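Local coordinates for protein glutamate racemase (Escherichia coli, PDB 2JFN) that belongs to the Asp/Glu/hydantoin racemase family and, in this model, holds glutamic acid and uridine-5'-diphosphate-N-acetylmuramoyl-L-alanine in separate pockets, at residues A74-V79 / E105-P110; V115-P120 / R223-G228; K172-D177 / E264-V269. All coordinates share one frame; numbering follows the deposited sequence.

Contact 1: A74-V79 / E105-P110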
loop_
_atom_site.group_PDB
_atom_site.type_symbol
_atom_site.label_atom_id
_atom_site.label_comp_id
_atom_site.label_asym_id
_atom_site.label_seq_id
_atom_site.Cartn_x
_atom_site.Cartn_y
_atom_site.Cartn_z
ATOM N N ALA A 74 -10.146 11.761 8.539
ATOM C CA ALA A 74 -10.113 11.890 9.998
ATOM C C ALA A 74 -8.783 11.385 10.573
ATOM O O ALA A 74 -8.228 11.985 11.495
ATOM C CB ALA A 74 -11.280 11.127 10.630
ATOM N N ILE A 75 -8.268 10.280 10.041
ATOM C CA ILE A 75 -7.005 9.768 10.543
ATOM C C ILE A 75 -5.843 10.732 10.241
ATOM O O ILE A 75 -5.008 10.983 11.106
ATOM C CB ILE A 75 -6.704 8.358 9.970
ATOM C CG1 ILE A 75 -7.705 7.348 10.550
ATOM C CG2 ILE A 75 -5.267 7.948 10.309
ATOM C CD1 ILE A 75 -7.636 5.952 9.933
ATOM N N VAL A 76 -5.787 11.284 9.032
ATOM C CA VAL A 76 -4.699 12.210 8.701
ATOM C C VAL A 76 -4.835 13.478 9.549
ATOM O O VAL A 76 -3.849 14.104 9.928
ATOM C CB VAL A 76 -4.705 12.601 7.203
ATOM C CG1 VAL A 76 -3.603 13.639 6.934
ATOM C CG2 VAL A 76 -4.478 11.354 6.335
ATOM N N THR A 77 -6.069 13.853 9.849
ATOM C CA THR A 77 -6.312 15.027 10.675
ATOM C C THR A 77 -5.732 14.796 12.071
ATOM O O THR A 77 -5.085 15.681 12.641
ATOM C CB THR A 77 -7.817 15.305 10.776
ATOM O OG1 THR A 77 -8.315 15.600 9.465
ATOM C CG2 THR A 77 -8.095 16.491 11.700
ATOM N N ALA A 78 -5.959 13.601 12.610
ATOM C CA ALA A 78 -5.466 13.252 13.939
ATOM C C ALA A 78 -3.945 13.199 13.951
ATOM O O ALA A 78 -3.310 13.662 14.898
ATOM C CB ALA A 78 -6.043 11.907 14.385
ATOM N N VAL A 79 -3.352 12.635 12.903
ATOM C CA VAL A 79 -1.902 12.570 12.852
ATOM C C VAL A 79 -1.327 13.986 12.833
ATOM O O VAL A 79 -0.379 14.285 13.564
ATOM C CB VAL A 79 -1.395 11.814 11.602
ATOM C CG1 VAL A 79 0.123 11.864 11.557
ATOM C CG2 VAL A 79 -1.870 10.361 11.638
ATOM N N GLU A 105 -7.695 18.780 -0.561
ATOM C CA GLU A 105 -8.477 19.982 -0.302
ATOM C C GLU A 105 -8.303 20.416 1.151
ATOM O O GLU A 105 -8.133 21.600 1.439
ATOM C CB GLU A 105 -9.963 19.732 -0.579
ATOM C CG GLU A 105 -10.888 20.795 0.017
ATOM C CD GLU A 105 -10.656 22.179 -0.566
ATOM O OE1 GLU A 105 -11.078 23.176 0.071
ATOM O OE2 GLU A 105 -10.058 22.274 -1.662
ATOM N N LYS A 106 -8.326 19.460 2.069
ATOM C CA LYS A 106 -8.203 19.801 3.476
ATOM C C LYS A 106 -6.798 20.168 3.953
ATOM O O LYS A 106 -6.640 21.060 4.792
ATOM C CB LYS A 106 -8.747 18.666 4.356
ATOM C CG LYS A 106 -8.859 19.069 5.841
ATOM C CD LYS A 106 -9.578 18.023 6.693
ATOM C CE LYS A 106 -9.762 18.513 8.141
ATOM N NZ LYS A 106 -10.392 17.481 9.028
ATOM N N PHE A 107 -5.779 19.507 3.416
ATOM C CA PHE A 107 -4.424 19.767 3.870
ATOM C C PHE A 107 -3.543 20.596 2.957
ATOM O O PHE A 107 -3.750 20.648 1.746
ATOM C CB PHE A 107 -3.738 18.441 4.203
ATOM C CG PHE A 107 -4.511 17.607 5.186
ATOM C CD1 PHE A 107 -5.300 16.545 4.753
ATOM C CD2 PHE A 107 -4.499 17.925 6.541
ATOM C CE1 PHE A 107 -6.071 15.814 5.656
ATOM C CE2 PHE A 107 -5.267 17.198 7.457
ATOM C CZ PHE A 107 -6.053 16.143 7.012
ATOM N N ASP A 108 -2.553 21.242 3.564
ATOM C CA ASP A 108 -1.626 22.084 2.828
ATOM C C ASP A 108 -0.226 21.514 2.751
ATOM O O ASP A 108 0.774 22.226 2.853
ATOM C CB ASP A 108 -1.608 23.486 3.424
ATOM C CG ASP A 108 -2.907 24.211 3.187
ATOM O OD1 ASP A 108 -3.295 24.339 2.005
ATOM O OD2 ASP A 108 -3.546 24.639 4.169
ATOM N N PHE A 109 -0.169 20.203 2.592
ATOM C CA PHE A 109 1.092 19.511 2.421
ATOM C C PHE A 109 0.782 18.538 1.300
ATOM O O PHE A 109 -0.366 18.119 1.129
ATOM C CB PHE A 109 1.547 18.805 3.711
ATOM C CG PHE A 109 0.499 17.952 4.357
ATOM C CD1 PHE A 109 0.122 16.732 3.796
ATOM C CD2 PHE A 109 -0.101 18.361 5.546
ATOM C CE1 PHE A 109 -0.839 15.931 4.416
ATOM C CE2 PHE A 109 -1.059 17.574 6.172
ATOM C CZ PHE A 109 -1.433 16.353 5.609
ATOM N N PRO A 110 1.788 18.198 0.491
ATOM C CA PRO A 110 1.525 17.269 -0.609
ATOM C C PRO A 110 1.065 15.890 -0.147
ATOM O O PRO A 110 1.491 15.392 0.895
ATOM C CB PRO A 110 2.858 17.244 -1.358
ATOM C CG PRO A 110 3.856 17.482 -0.276
ATOM C CD PRO A 110 3.213 18.565 0.553
#

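Contact 2: V115-P120 / R223-G228. With UMA (uridine-5'-diphosphate-N-acetylmuramoyl-L-alanine), chain C.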
loop_
_atom_site.group_PDB
_atom_site.type_symbol
_atom_site.label_atom_id
_atom_site.label_comp_id
_atom_site.label_asym_id
_atom_site.label_seq_id
_atom_site.Cartn_x
_atom_site.Cartn_y
_atom_site.Cartn_z
ATOM N N VAL A 115 -1.741 3.861 -7.374
ATOM C CA VAL A 115 -2.607 3.206 -8.338
ATOM C C VAL A 115 -1.786 2.029 -8.859
ATOM O O VAL A 115 -0.559 2.101 -8.907
ATOM C CB VAL A 115 -2.982 4.141 -9.514
ATOM C CG1 VAL A 115 -3.899 5.252 -9.023
ATOM C CG2 VAL A 115 -1.732 4.732 -10.134
ATOM N N PRO A 116 -2.448 0.925 -9.229
ATOM C CA PRO A 116 -1.723 -0.246 -9.742
ATOM C C PRO A 116 -0.769 0.157 -10.865
ATOM O O PRO A 116 -1.142 0.937 -11.747
ATOM C CB PRO A 116 -2.846 -1.161 -10.222
ATOM C CG PRO A 116 -3.955 -0.857 -9.223
ATOM C CD PRO A 116 -3.896 0.661 -9.139
ATOM N N ALA A 117 0.450 -0.379 -10.828
ATOM C CA ALA A 117 1.486 -0.065 -11.818
ATOM C C ALA A 117 1.250 -0.680 -13.196
ATOM O O ALA A 117 2.152 -1.285 -13.784
ATOM C CB ALA A 117 2.853 -0.495 -11.285
ATOM N N ILE A 118 0.043 -0.513 -13.715
ATOM C CA ILE A 118 -0.300 -1.057 -15.018
ATOM C C ILE A 118 0.510 -0.431 -16.141
ATOM O O ILE A 118 0.967 -1.134 -17.045
ATOM C CB ILE A 118 -1.797 -0.861 -15.310
ATOM C CG1 ILE A 118 -2.611 -1.717 -14.334
ATOM C CG2 ILE A 118 -2.109 -1.233 -16.763
ATOM C CD1 ILE A 118 -4.097 -1.498 -14.417
ATOM N N LYS A 119 0.697 0.885 -16.079
ATOM C CA LYS A 119 1.444 1.596 -17.110
ATOM C C LYS A 119 2.844 1.020 -17.375
ATOM O O LYS A 119 3.157 0.653 -18.504
ATOM C CB LYS A 119 1.533 3.089 -16.764
ATOM C CG LYS A 119 2.189 3.924 -17.859
ATOM C CD LYS A 119 2.138 5.408 -17.554
ATOM C CE LYS A 119 2.826 6.197 -18.645
ATOM N NZ LYS A 119 3.013 7.611 -18.248
ATOM N N PRO A 120 3.710 0.942 -16.350
ATOM C CA PRO A 120 5.031 0.380 -16.649
ATOM C C PRO A 120 4.990 -1.104 -17.015
ATOM O O PRO A 120 5.796 -1.570 -17.819
ATOM C CB PRO A 120 5.828 0.649 -15.367
ATOM C CG PRO A 120 4.775 0.702 -14.304
ATOM C CD PRO A 120 3.668 1.479 -14.978
ATOM N N ARG A 223 7.514 -11.752 -13.932
ATOM C CA ARG A 223 8.109 -10.558 -13.353
ATOM C C ARG A 223 7.080 -9.785 -12.538
ATOM O O ARG A 223 6.010 -9.447 -13.043
ATOM C CB ARG A 223 8.665 -9.665 -14.461
ATOM C CG ARG A 223 9.319 -8.391 -13.969
ATOM C CD ARG A 223 9.992 -7.694 -15.133
ATOM N NE ARG A 223 10.693 -6.474 -14.747
ATOM C CZ ARG A 223 11.479 -5.794 -15.572
ATOM N NH1 ARG A 223 11.658 -6.229 -16.812
ATOM N NH2 ARG A 223 12.074 -4.682 -15.170
ATOM N N LEU A 224 7.407 -9.505 -11.279
ATOM C CA LEU A 224 6.502 -8.768 -10.406
ATOM C C LEU A 224 6.781 -7.274 -10.518
ATOM O O LEU A 224 7.935 -6.840 -10.519
ATOM C CB LEU A 224 6.679 -9.203 -8.947
ATOM C CG LEU A 224 6.467 -10.689 -8.645
ATOM C CD1 LEU A 224 6.675 -10.940 -7.160
ATOM C CD2 LEU A 224 5.070 -11.107 -9.072
ATOM N N VAL A 225 5.714 -6.495 -10.611
ATOM C CA VAL A 225 5.833 -5.052 -10.718
ATOM C C VAL A 225 4.938 -4.361 -9.686
ATOM O O VAL A 225 3.766 -4.701 -9.548
ATOM C CB VAL A 225 5.405 -4.562 -12.123
ATOM C CG1 VAL A 225 5.526 -3.046 -12.204
ATOM C CG2 VAL A 225 6.259 -5.225 -13.199
ATOM N N ASP A 226 5.491 -3.404 -8.952
ATOM C CA ASP A 226 4.682 -2.661 -8.000
ATOM C C ASP A 226 5.044 -1.185 -8.065
ATOM O O ASP A 226 5.884 -0.775 -8.873
ATOM C CB ASP A 226 4.805 -3.220 -6.567
ATOM C CG ASP A 226 6.206 -3.135 -6.003
ATOM O OD1 ASP A 226 6.785 -2.031 -5.973
ATOM O OD2 ASP A 226 6.728 -4.184 -5.567
ATOM N N SER A 227 4.410 -0.393 -7.211
ATOM C CA SER A 227 4.596 1.057 -7.195
ATOM C C SER A 227 5.609 1.616 -6.201
ATOM O O SER A 227 5.882 2.822 -6.208
ATOM C CB SER A 227 3.242 1.714 -6.925
ATOM O OG SER A 227 2.303 1.340 -7.917
ATOM N N GLY A 228 6.165 0.745 -5.368
ATOM C CA GLY A 228 7.109 1.151 -4.334
ATOM C C GLY A 228 8.217 2.144 -4.646
ATOM O O GLY A 228 8.250 3.240 -4.075
HETATM N N1 UMA C . 2.877 5.567 -8.922
HETATM C C2 UMA C . 1.757 5.864 -7.993
HETATM N N3 UMA C . 1.803 7.112 -7.391
HETATM C C4 UMA C . 2.796 8.084 -7.587
HETATM C C5 UMA C . 3.914 7.712 -8.552
HETATM C C6 UMA C . 3.897 6.504 -9.150
HETATM O O2 UMA C . 0.848 5.085 -7.753
HETATM O O4 UMA C . 2.727 9.149 -6.991
HETATM C C1B UMA C . 2.843 4.214 -9.583
HETATM C C2B UMA C . 1.946 4.233 -10.808
HETATM O "O2'" UMA C . 1.119 3.014 -10.964
HETATM C C3B UMA C . 2.809 4.461 -12.005
HETATM C C4B UMA C . 4.042 3.711 -11.537
HETATM O O4B UMA C . 4.082 3.815 -10.119
HETATM O O3B UMA C . 2.060 3.850 -13.089
HETATM C C5B UMA C . 5.323 4.244 -12.042
HETATM O O5B UMA C . 5.359 5.619 -11.889
HETATM P PA UMA C . 6.500 6.543 -12.498
HETATM O O1A UMA C . 6.406 7.789 -11.724
HETATM O O2A UMA C . 7.748 5.853 -12.432
HETATM O O3A UMA C . 5.973 6.801 -14.009
HETATM P PB UMA C . 4.601 6.491 -14.763
HETATM O O1B UMA C . 4.325 5.072 -14.840
HETATM O O2B UMA C . 4.603 7.265 -16.008
HETATM O "O1'" UMA C . 3.554 7.275 -13.771
HETATM C "C1'" UMA C . 2.878 8.504 -14.038
HETATM C "C2'" UMA C . 2.793 9.372 -12.811
HETATM N "N2'" UMA C . 4.127 9.754 -12.313
HETATM C "C7'" UMA C . 4.573 11.021 -12.368
HETATM O "O7'" UMA C . 3.840 11.957 -12.675
HETATM C "C8'" UMA C . 6.020 11.298 -12.018
HETATM C "C3'" UMA C . 1.985 8.616 -11.743
HETATM O "O3'" UMA C . 1.789 9.455 -10.553
HETATM C "C4'" UMA C . 0.603 8.184 -12.286
HETATM O "O4'" UMA C . -0.119 7.459 -11.310
HETATM C "C5'" UMA C . 0.780 7.339 -13.551
HETATM O "O5'" UMA C . 1.566 8.120 -14.529
HETATM C "C6'" UMA C . -0.528 6.984 -14.236
HETATM O "O6'" UMA C . -1.274 8.161 -14.509
HETATM C C18 UMA C . 1.290 10.814 -10.476
HETATM C C19 UMA C . -0.165 10.904 -10.155
HETATM O O18 UMA C . -0.843 11.831 -10.562
HETATM C C20 UMA C . 2.246 11.630 -9.582
HETATM N N4 UMA C . -0.641 9.903 -9.397
HETATM C C21 UMA C . -1.992 9.831 -8.821
HETATM C C22 UMA C . -2.441 11.102 -8.038
HETATM O O19 UMA C . -1.548 11.770 -7.471
HETATM O O20 UMA C . -3.660 11.410 -8.019
HETATM C C23 UMA C . -2.086 8.608 -7.902
HETATM O O HOH W 1 1.290 -1.566 -8.401
#

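Contact 3: K172-D177 / E264-V269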
loop_
_atom_site.group_PDB
_atom_site.type_symbol
_atom_site.label_atom_id
_atom_site.label_comp_id
_atom_site.label_asym_id
_atom_site.label_seq_id
_atom_site.Cartn_x
_atom_site.Cartn_y
_atom_site.Cartn_z
ATOM N N LYS A 172 1.384 -13.096 7.817
ATOM C CA LYS A 172 2.834 -13.156 7.738
ATOM C C LYS A 172 3.533 -12.164 8.661
ATOM O O LYS A 172 4.410 -12.552 9.436
ATOM C CB LYS A 172 3.304 -12.936 6.299
ATOM C CG LYS A 172 4.813 -13.025 6.142
ATOM C CD LYS A 172 5.238 -12.824 4.691
ATOM C CE LYS A 172 6.746 -12.948 4.541
ATOM N NZ LYS A 172 7.162 -12.795 3.126
ATOM N N LEU A 173 3.156 -10.892 8.587
ATOM C CA LEU A 173 3.796 -9.893 9.429
ATOM C C LEU A 173 3.362 -9.990 10.888
ATOM O O LEU A 173 3.899 -9.297 11.748
ATOM C CB LEU A 173 3.537 -8.479 8.895
ATOM C CG LEU A 173 3.999 -8.114 7.474
ATOM C CD1 LEU A 173 4.615 -6.722 7.500
ATOM C CD2 LEU A 173 5.003 -9.120 6.946
ATOM N N HIS A 174 2.384 -10.843 11.170
ATOM C CA HIS A 174 1.933 -11.021 12.544
ATOM C C HIS A 174 2.662 -12.207 13.161
ATOM O O HIS A 174 2.489 -12.507 14.339
ATOM C CB HIS A 174 0.416 -11.222 12.594
ATOM C CG HIS A 174 -0.355 -9.938 12.563
ATOM N ND1 HIS A 174 -0.597 -9.187 13.695
ATOM C CD2 HIS A 174 -0.879 -9.239 11.529
ATOM C CE1 HIS A 174 -1.237 -8.082 13.357
ATOM N NE2 HIS A 174 -1.420 -8.088 12.049
ATOM N N GLY A 175 3.483 -12.874 12.354
ATOM C CA GLY A 175 4.248 -14.003 12.854
ATOM C C GLY A 175 3.840 -15.375 12.353
ATOM O O GLY A 175 4.488 -16.370 12.685
ATOM N N GLU A 176 2.769 -15.448 11.568
ATOM C CA GLU A 176 2.325 -16.732 11.041
ATOM C C GLU A 176 2.983 -17.009 9.697
ATOM O O GLU A 176 3.301 -16.086 8.950
ATOM C CB GLU A 176 0.800 -16.763 10.882
ATOM C CG GLU A 176 0.020 -16.714 12.189
ATOM C CD GLU A 176 -0.151 -15.307 12.730
ATOM O OE1 GLU A 176 -0.852 -14.498 12.079
ATOM O OE2 GLU A 176 0.410 -15.008 13.808
ATOM N N ASP A 177 3.193 -18.285 9.395
ATOM C CA ASP A 177 3.818 -18.681 8.140
ATOM C C ASP A 177 2.762 -18.752 7.051
ATOM O O ASP A 177 1.640 -19.191 7.288
ATOM C CB ASP A 177 4.496 -20.039 8.307
ATOM C CG ASP A 177 5.467 -20.057 9.477
ATOM O OD1 ASP A 177 6.590 -19.522 9.329
ATOM O OD2 ASP A 177 5.092 -20.589 10.548
ATOM N N GLU A 264 -0.852 -4.943 18.736
ATOM C CA GLU A 264 0.312 -5.136 19.595
ATOM C C GLU A 264 1.241 -6.217 19.045
ATOM O O GLU A 264 2.463 -6.112 19.161
ATOM C CB GLU A 264 -0.157 -5.477 21.017
ATOM C CG GLU A 264 -1.016 -4.375 21.621
ATOM C CD GLU A 264 -1.871 -4.829 22.797
ATOM O OE1 GLU A 264 -2.123 -6.040 22.940
ATOM O OE2 GLU A 264 -2.313 -3.955 23.569
ATOM N N GLN A 265 0.661 -7.238 18.424
ATOM C CA GLN A 265 1.449 -8.326 17.862
ATOM C C GLN A 265 2.359 -7.888 16.717
ATOM O O GLN A 265 3.239 -8.640 16.304
ATOM C CB GLN A 265 0.530 -9.456 17.395
ATOM C CG GLN A 265 -0.297 -10.022 18.525
ATOM C CD GLN A 265 -1.155 -11.193 18.106
ATOM O OE1 GLN A 265 -1.984 -11.669 18.886
ATOM N NE2 GLN A 265 -0.963 -11.672 16.876
ATOM N N LEU A 266 2.143 -6.683 16.205
ATOM C CA LEU A 266 2.973 -6.154 15.123
ATOM C C LEU A 266 4.218 -5.444 15.647
ATOM O O LEU A 266 5.122 -5.108 14.874
ATOM C CB LEU A 266 2.175 -5.162 14.271
ATOM C CG LEU A 266 1.118 -5.758 13.347
ATOM C CD1 LEU A 266 0.446 -4.640 12.558
ATOM C CD2 LEU A 266 1.777 -6.766 12.408
ATOM N N LEU A 267 4.271 -5.224 16.959
ATOM C CA LEU A 267 5.393 -4.514 17.554
ATOM C C LEU A 267 6.782 -4.953 17.084
ATOM O O LEU A 267 7.568 -4.123 16.642
ATOM C CB LEU A 267 5.321 -4.582 19.082
ATOM C CG LEU A 267 6.339 -3.698 19.804
ATOM C CD1 LEU A 267 6.107 -2.228 19.448
ATOM C CD2 LEU A 267 6.203 -3.905 21.311
ATOM N N PRO A 268 7.103 -6.256 17.173
ATOM C CA PRO A 268 8.428 -6.709 16.735
ATOM C C PRO A 268 8.744 -6.394 15.264
ATOM O O PRO A 268 9.857 -5.986 14.943
ATOM C CB PRO A 268 8.401 -8.208 17.040
ATOM C CG PRO A 268 6.942 -8.555 16.956
ATOM C CD PRO A 268 6.287 -7.387 17.643
ATOM N N VAL A 269 7.768 -6.579 14.380
ATOM C CA VAL A 269 7.974 -6.291 12.960
ATOM C C VAL A 269 8.109 -4.783 12.765
ATOM O O VAL A 269 9.004 -4.321 12.052
ATOM C CB VAL A 269 6.813 -6.845 12.106
ATOM C CG1 VAL A 269 6.983 -6.449 10.639
ATOM C CG2 VAL A 269 6.798 -8.364 12.215
#

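Contact 1: A74-V79 / E105-P110
Two groups grip Thr77 OG1. Lys106 NZ donates to it at 2.8 Å, while the hydroxyl itself is bonded to Val73 O, one turn earlier in helix 65-82. OG1 lies beside its own backbone N, anti to the carbonyl carbon (chi1 -63°), a placing that suits the bond back along the helix and still leaves OG1 within reach of the lysine. Lys106 is stretched out to its full length, and the two side chains cross at about a right angle. Its aliphatic part has work too: Lys106 CG sits above the centre of the Phe107 ring, 4.2 Å from the plane. From the opposite face Val76 CG1 makes a CH-pi contact, 3.7 Å from the ring centroid and displaced toward the rim, and Thr77 OG1 closes the edge near CZ. Helix 93-106 is the connection of a beta-alpha-beta unit between the parallel strands 87-90 and 111-112, and residues 107-110 carry the chain out of it; both phenylalanines of this exit turn against helix 65-82, where each also touches Gln80. Phe109 offers Val76 its edge: CG1 lies in the plane of that ring, 3.7 Å from Phe109 CZ. One face of the same ring is covered by Phe107 CB, 3.4 Å above the plane and off centre, and the ring also packs on Ala88 of strand 87-90.

Contact 2: V115-P120 / R223-G228
Ala117, whose methyl meets Val225 of the other segment, is the centre of an inverse gamma turn sitting directly before helix 118-124. The turn is closed by Ile118 N bonding to Pro116 O at 2.7 Å. Ala117 is also the N-cap residue, and its CB points toward residues 223-228. There CB rests against Val225 CG1 at 3.8 Å; that methyl is anti to its backbone N (chi1 179°), and Pro120 CG comes up to it more loosely. Next along, Ser227 reaches across with its hydroxyl. OG lies 3.1 Å from Val115 O, a weak bond at most. A water offers a second route between the segments, accepting from Ala117 N at 2.8 Å and also bonded to Ser227 OG. Behind the serine, Asp226 OD1 caps the turn into helix 228-241 by accepting from Gly228 N at 2.9 Å, on the anti side of the carboxylate and with a bent N-H...O angle of 140°.

UMA leans on both segments. Both hydrogen bonds of Val115 to it come from the backbone: N donates to uracil O2 at 2.9 Å (156°), and Val115 O accepts from the ribose O2' at 2.8 Å, the same carbonyl that Ser227 OG approaches. Val115 CG2 packs against O4' and O2' as well. The ribose carbon C1B also packs on Ser227. Lys119, fully extended, sends NZ to the diphosphate oxygen O2B at 2.8 Å, a pairing that opposite charges probably strengthen. Arg104 and Gly113 add further bonds to the ligand. Two loops, each leading into a helix, thus shape one wall of the UMA pocket beside an edge strand of a parallel alpha/beta sheet.

Contact 3: K172-D177 / E264-V269
Gln265 and His174 meet where two chain reversals face each other: a Schellman motif with positive phi at Gly175 ends helix 163-174, and a type I beta turn from Glu264 to Leu267 leads into helix 267-272. Helix 163-174 follows strand 156-161 of the four-stranded parallel sheet, while helix 267-272 lies in the connection between strands 253-256 and 277-280 of the mixed sheet, so the contact spans the two halves of the alpha/beta fold.

Following residues 264-269 in order, Glu264 contributes its carbonyl, which takes the N-H of Leu267 and closes the turn. Gln265 then brings CB to the edge of the imidazole, lying in the ring plane 3.9 Å from His174 ND1. Leu266 instead comes over a face. Its CD2 stands above the middle of the His174 ring, 3.4 Å from the centroid and only 11° from the normal, a close CH-pi contact, and Leu266 CG presses on His174 CE1 at 3.3 Å. The bond of His174 NE2 to Glu170 OE2, one turn back in its own helix, probably helps fix the ring's rotation. CD2 of Leu266 also touches Leu173 O at 3.4 Å, and Leu266 and Leu173 both pack on Val31.

After the turn, Val269 points its CB toward residues 172-177, and its side chain crosses that of Leu173 at about a right angle. Val269 CG1 meets Leu173 CD1 at 3.9 Å. Leu173 chi2, -138°, is away from a staggered value, which suggests some strain in how CD1 is placed. Packing is tightest at the other branch, where Val269 CG2, anti to its carbonyl carbon, presses to 3.1 Å from Leu173 O.

The three contacts are well separated, with centres 26 to 28 Å apart and no touching atoms. Contact 1 closes along the chain before the others open, and lies at the edge of the mixed-sheet half; its Phe109 side chain is about 12 Å from UMA. Contact 2 lines the UMA pocket itself, yet the side chain of Pro116 is also about 8 Å from the bound glutamic acid. The Leu173 side chain of contact 3 is about 11 Å from the same glutamic acid. Contacts 2 and 3 lie on opposite sides of the chain's centre, about 10 Å apart at their nearest atoms, and their segments alternate in sequence.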